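Long-range contact in GXWXG domain-containing protein (PDB 4MVE), which is of unknown function but combines a GXWXG family region with a DUF4334 region in a single, largely antiparallel beta-sheet chain: residues L28-M40 and H121-A133. Residues are numbered along the deposited sequence; the frame is centred on the assembly and turned at random.
Sequences LYDRLAPVPVDFM and HFRRVNDDMVVGA
Tyr29, of helix 22-29, lays its ring against the antiparallel beta-hairpin formed by strands 118-124 and 129-136, and Arg123 crosses one face of that ring at about a right angle. Arg123 CG makes a CH-pi contact 3.7 Å from the ring centroid, displaced toward the rim on the hydroxyl side. The Arg123 chain then bends at chi2 (-86°), which carries its guanidinium past the CE1 rim; Tyr29 CE1 lies 3.6 Å above the guanidinium plane, over its centre, with the two planes 34° apart. At the ring edge, Val131 CG1 lies 3.4 Å from Tyr29 CD2, while Ala133 CB packs obliquely near the hydroxyl end. Tyr29 OH donates to His121 O at 2.7 Å, coming from above the carbonyl plane; Ala133 N reaches the same oxygen from the opposite face, so this carbonyl is gripped twice. With an alanine here in place of Tyr29, Arg123 CG would probably lose the ring face it rests on and His121 O one of these two donors.

Farther along 28-40, Leu32 CB abuts Arg123 CB at 3.5 Å, Arg124 N donates to Ala33 O at 3.0 Å (N-H...O angle 166°), and Val35 CG1 touches Arg124 CB. Ser108, on strand 106-113, hydrogen-bonds both Val35 N and Phe122 O. The 3-10 turn 38-40 then packs on the hairpin: Phe39 meets Val130 CG1 edge-on, and selenomethionine Met40, folded at chi2 and chi3, sets CE over the centre of the Phe122 ring, 4.0 Å from its centroid, a CH-pi contact, while SE makes the oblique Met-aromatic approach. Beyond, Asn126 OD1 accepts from Asp128 N in an Asx turn. Arg124 NH2 salt-bridges Asp127 OD1 at 2.9 Å, the oxygen in the guanidinium plane but met from above the carboxylate plane.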
loop_
_atom_site.group_PDB
_atom_site.type_symbol
_atom_site.label_atom_id
_atom_site.label_comp_id
_atom_site.label_asym_id
_atom_site.label_seq_id
_atom_site.Cartn_x
_atom_site.Cartn_y
_atom_site.Cartn_z
ATOM N N LEU A 28 -12.700 -0.752 8.869
ATOM C CA LEU A 28 -11.674 -1.515 9.560
ATOM C C LEU A 28 -10.349 -0.721 9.661
ATOM O O LEU A 28 -9.731 -0.697 10.729
ATOM C CB LEU A 28 -11.480 -2.885 8.882
ATOM C CG LEU A 28 -12.682 -3.875 9.042
ATOM C CD1 LEU A 28 -12.589 -5.038 8.045
ATOM C CD2 LEU A 28 -12.756 -4.448 10.455
ATOM N N TYR A 29 -9.972 -0.008 8.588
ATOM C CA TYR A 29 -8.779 0.818 8.550
ATOM C C TYR A 29 -8.781 1.900 9.637
ATOM O O TYR A 29 -7.760 2.086 10.314
ATOM C CB TYR A 29 -8.666 1.450 7.167
ATOM C CG TYR A 29 -7.451 2.334 6.960
ATOM C CD1 TYR A 29 -7.518 3.704 7.182
ATOM C CD2 TYR A 29 -6.266 1.813 6.441
ATOM C CE1 TYR A 29 -6.411 4.529 6.957
ATOM C CE2 TYR A 29 -5.177 2.634 6.155
ATOM C CZ TYR A 29 -5.245 3.985 6.450
ATOM O OH TYR A 29 -4.169 4.786 6.184
ATOM N N ASP A 30 -9.910 2.607 9.807
ATOM C CA ASP A 30 -10.039 3.697 10.785
ATOM C C ASP A 30 -9.801 3.240 12.241
ATOM O O ASP A 30 -9.542 4.077 13.085
ATOM C CB ASP A 30 -11.404 4.387 10.663
ATOM C CG ASP A 30 -11.568 5.220 9.390
ATOM O OD1 ASP A 30 -10.533 5.535 8.737
ATOM O OD2 ASP A 30 -12.718 5.583 9.063
ATOM N N ARG A 31 -9.829 1.925 12.510
ATOM C CA ARG A 31 -9.616 1.355 13.841
ATOM C C ARG A 31 -8.159 0.878 14.007
ATOM O O ARG A 31 -7.775 0.437 15.092
ATOM C CB ARG A 31 -10.615 0.205 14.078
ATOM C CG ARG A 31 -12.003 0.729 14.447
ATOM C CD ARG A 31 -13.151 -0.170 14.036
ATOM N NE ARG A 31 -13.117 -1.460 14.718
ATOM C CZ ARG A 31 -13.733 -2.550 14.277
ATOM N NH1 ARG A 31 -13.631 -3.692 14.945
ATOM N NH2 ARG A 31 -14.450 -2.510 13.157
ATOM N N LEU A 32 -7.342 1.018 12.958
ATOM C CA LEU A 32 -5.954 0.582 12.988
ATOM C C LEU A 32 -5.016 1.622 13.549
ATOM O O LEU A 32 -5.268 2.831 13.499
ATOM C CB LEU A 32 -5.457 0.140 11.599
ATOM C CG LEU A 32 -6.213 -1.025 10.909
ATOM C CD1 LEU A 32 -5.641 -1.264 9.533
ATOM C CD2 LEU A 32 -6.177 -2.330 11.748
ATOM N N ALA A 33 -3.912 1.115 14.098
ATOM C CA ALA A 33 -2.859 1.903 14.706
ATOM C C ALA A 33 -1.902 2.474 13.647
ATOM O O ALA A 33 -1.582 1.788 12.676
ATOM C CB ALA A 33 -2.082 1.044 15.706
ATOM N N PRO A 34 -1.385 3.712 13.855
ATOM C CA PRO A 34 -0.353 4.236 12.938
ATOM C C PRO A 34 0.979 3.483 13.102
ATOM O O PRO A 34 1.185 2.789 14.109
ATOM C CB PRO A 34 -0.202 5.702 13.349
ATOM C CG PRO A 34 -0.730 5.797 14.729
ATOM C CD PRO A 34 -1.638 4.630 14.989
ATOM N N VAL A 35 1.881 3.619 12.116
ATOM C CA VAL A 35 3.195 2.971 12.134
ATOM C C VAL A 35 4.275 4.027 11.965
ATOM O O VAL A 35 4.055 4.971 11.199
ATOM C CB VAL A 35 3.369 1.824 11.082
ATOM C CG1 VAL A 35 2.461 0.648 11.388
ATOM C CG2 VAL A 35 3.184 2.288 9.638
ATOM N N PRO A 36 5.461 3.878 12.606
ATOM C CA PRO A 36 6.546 4.835 12.338
ATOM C C PRO A 36 7.172 4.549 10.960
ATOM O O PRO A 36 6.978 3.455 10.412
ATOM C CB PRO A 36 7.530 4.580 13.487
ATOM C CG PRO A 36 7.312 3.193 13.894
ATOM C CD PRO A 36 5.895 2.821 13.551
ATOM N N VAL A 37 7.921 5.537 10.408
ATOM C CA VAL A 37 8.576 5.476 9.097
ATOM C C VAL A 37 9.523 4.244 8.965
ATOM O O VAL A 37 9.418 3.532 7.955
ATOM C CB VAL A 37 9.304 6.823 8.796
ATOM C CG1 VAL A 37 10.353 6.699 7.691
ATOM C CG2 VAL A 37 8.290 7.914 8.454
ATOM N N ASP A 38 10.401 3.967 9.982
ATOM C CA ASP A 38 11.377 2.860 9.874
ATOM C C ASP A 38 10.718 1.453 9.858
ATOM O O ASP A 38 11.283 0.527 9.271
ATOM C CB ASP A 38 12.488 2.972 10.926
ATOM C CG ASP A 38 13.527 4.068 10.614
ATOM O OD1 ASP A 38 13.309 4.862 9.637
ATOM O OD2 ASP A 38 14.529 4.164 11.356
ATOM N N PHE A 39 9.466 1.330 10.345
ATOM C CA PHE A 39 8.704 0.070 10.326
ATOM C C PHE A 39 8.479 -0.411 8.877
ATOM O O PHE A 39 8.346 -1.614 8.635
ATOM C CB PHE A 39 7.343 0.291 11.014
ATOM C CG PHE A 39 6.389 -0.888 11.028
ATOM C CD1 PHE A 39 6.350 -1.760 12.113
ATOM C CD2 PHE A 39 5.465 -1.069 10.000
ATOM C CE1 PHE A 39 5.452 -2.838 12.128
ATOM C CE2 PHE A 39 4.565 -2.132 10.027
ATOM C CZ PHE A 39 4.562 -3.011 11.085
HETATM N N MSE A 40 8.401 0.536 7.929
HETATM C CA MSE A 40 8.169 0.231 6.536
HETATM C C MSE A 40 9.415 -0.231 5.794
HETATM O O MSE A 40 9.264 -0.735 4.680
HETATM C CB MSE A 40 7.575 1.453 5.796
HETATM C CG MSE A 40 6.223 1.916 6.334
HETATM SE SE MSE A 40 4.860 0.524 6.377
HETATM C CE MSE A 40 4.967 -0.194 4.468
ATOM N N HIS A 121 -1.137 6.172 2.784
ATOM C CA HIS A 121 -1.157 6.250 4.266
ATOM C C HIS A 121 -1.196 4.843 4.834
ATOM O O HIS A 121 -2.111 4.084 4.515
ATOM C CB HIS A 121 -2.360 7.068 4.743
ATOM C CG HIS A 121 -2.430 8.434 4.141
ATOM N ND1 HIS A 121 -1.959 9.567 4.830
ATOM C CD2 HIS A 121 -2.949 8.831 2.950
ATOM C CE1 HIS A 121 -2.217 10.591 4.041
ATOM N NE2 HIS A 121 -2.837 10.201 2.909
ATOM N N PHE A 122 -0.159 4.453 5.588
ATOM C CA PHE A 122 -0.048 3.081 6.102
ATOM C C PHE A 122 -0.522 2.927 7.542
ATOM O O PHE A 122 -0.189 3.739 8.405
ATOM C CB PHE A 122 1.402 2.604 6.003
ATOM C CG PHE A 122 1.928 2.590 4.599
ATOM C CD1 PHE A 122 1.323 1.806 3.620
ATOM C CD2 PHE A 122 3.009 3.387 4.236
ATOM C CE1 PHE A 122 1.799 1.815 2.307
ATOM C CE2 PHE A 122 3.463 3.410 2.927
ATOM C CZ PHE A 122 2.872 2.606 1.973
ATOM N N ARG A 123 -1.257 1.849 7.813
ATOM C CA ARG A 123 -1.654 1.506 9.180
ATOM C C ARG A 123 -1.281 0.056 9.419
ATOM O O ARG A 123 -1.344 -0.739 8.503
ATOM C CB ARG A 123 -3.161 1.738 9.425
ATOM C CG ARG A 123 -3.659 3.150 9.213
ATOM C CD ARG A 123 -3.535 4.109 10.381
ATOM N NE ARG A 123 -4.021 5.432 9.962
ATOM C CZ ARG A 123 -5.275 5.856 10.110
ATOM N NH1 ARG A 123 -6.173 5.098 10.730
ATOM N NH2 ARG A 123 -5.633 7.051 9.659
ATOM N N ARG A 124 -0.961 -0.299 10.647
ATOM C CA ARG A 124 -0.533 -1.632 11.027
ATOM C C ARG A 124 -1.693 -2.626 11.093
ATOM O O ARG A 124 -2.693 -2.353 11.751
ATOM C CB ARG A 124 0.161 -1.571 12.426
ATOM C CG ARG A 124 0.769 -2.903 12.903
ATOM C CD ARG A 124 1.385 -2.777 14.292
ATOM N NE ARG A 124 2.023 -4.024 14.736
ATOM C CZ ARG A 124 1.403 -4.984 15.413
ATOM N NH1 ARG A 124 0.122 -4.856 15.739
ATOM N NH2 ARG A 124 2.053 -6.084 15.758
ATOM N N VAL A 125 -1.512 -3.799 10.491
ATOM C CA VAL A 125 -2.401 -4.966 10.645
ATOM C C VAL A 125 -1.703 -5.871 11.706
ATOM O O VAL A 125 -2.304 -6.194 12.730
ATOM C CB VAL A 125 -2.749 -5.709 9.330
ATOM C CG1 VAL A 125 -3.461 -7.048 9.610
ATOM C CG2 VAL A 125 -3.593 -4.828 8.429
ATOM N N ASN A 126 -0.396 -6.195 11.486
ATOM C CA ASN A 126 0.494 -6.900 12.422
ATOM C C ASN A 126 1.901 -6.521 11.984
ATOM O O ASN A 126 2.013 -5.733 11.057
ATOM C CB ASN A 126 0.243 -8.438 12.450
ATOM C CG ASN A 126 0.340 -9.074 11.082
ATOM O OD1 ASN A 126 1.334 -8.902 10.366
ATOM N ND2 ASN A 126 -0.710 -9.783 10.673
ATOM N N ASP A 127 2.965 -7.090 12.577
ATOM C CA ASP A 127 4.358 -6.745 12.226
ATOM C C ASP A 127 4.712 -6.938 10.734
ATOM O O ASP A 127 5.634 -6.283 10.238
ATOM C CB ASP A 127 5.325 -7.579 13.077
ATOM C CG ASP A 127 5.297 -7.201 14.546
ATOM O OD1 ASP A 127 4.850 -6.071 14.863
ATOM O OD2 ASP A 127 5.705 -8.035 15.379
ATOM N N ASP A 128 3.987 -7.841 10.034
ATOM C CA ASP A 128 4.288 -8.163 8.648
ATOM C C ASP A 128 3.185 -7.795 7.664
ATOM O O ASP A 128 3.261 -8.210 6.505
ATOM C CB ASP A 128 4.578 -9.665 8.554
ATOM C CG ASP A 128 5.775 -10.085 9.372
ATOM O OD1 ASP A 128 6.697 -9.244 9.557
ATOM O OD2 ASP A 128 5.781 -11.237 9.861
HETATM N N MSE A 129 2.169 -7.023 8.107
HETATM C CA MSE A 129 1.038 -6.603 7.267
HETATM C C MSE A 129 0.596 -5.201 7.607
HETATM O O MSE A 129 0.480 -4.858 8.781
HETATM C CB MSE A 129 -0.175 -7.538 7.405
HETATM C CG MSE A 129 0.053 -8.935 6.904
HETATM SE SE MSE A 129 -1.569 -9.961 7.193
HETATM C CE MSE A 129 -0.976 -11.590 6.378
ATOM N N VAL A 130 0.373 -4.401 6.582
ATOM C CA VAL A 130 -0.157 -3.024 6.662
ATOM C C VAL A 130 -1.249 -2.870 5.635
ATOM O O VAL A 130 -1.215 -3.553 4.616
ATOM C CB VAL A 130 0.900 -1.891 6.460
ATOM C CG1 VAL A 130 2.042 -1.967 7.468
ATOM C CG2 VAL A 130 1.412 -1.822 5.017
ATOM N N VAL A 131 -2.197 -1.937 5.867
ATOM C CA VAL A 131 -3.189 -1.585 4.857
ATOM C C VAL A 131 -2.709 -0.226 4.349
ATOM O O VAL A 131 -2.298 0.585 5.160
ATOM C CB VAL A 131 -4.661 -1.574 5.379
ATOM C CG1 VAL A 131 -5.590 -0.850 4.404
ATOM C CG2 VAL A 131 -5.175 -3.000 5.598
ATOM N N GLY A 132 -2.740 0.010 3.041
ATOM C CA GLY A 132 -2.335 1.305 2.503
ATOM C C GLY A 132 -3.575 2.005 2.012
ATOM O O GLY A 132 -4.403 1.373 1.351
ATOM N N ALA A 133 -3.707 3.319 2.325
ATOM C CA ALA A 133 -4.814 4.173 1.910
ATOM C C ALA A 133 -4.303 5.165 0.867
ATOM O O ALA A 133 -3.560 6.091 1.197
ATOM C CB ALA A 133 -5.401 4.906 3.110
HETATM O O HOH W 1 -3.184 -1.948 14.217
#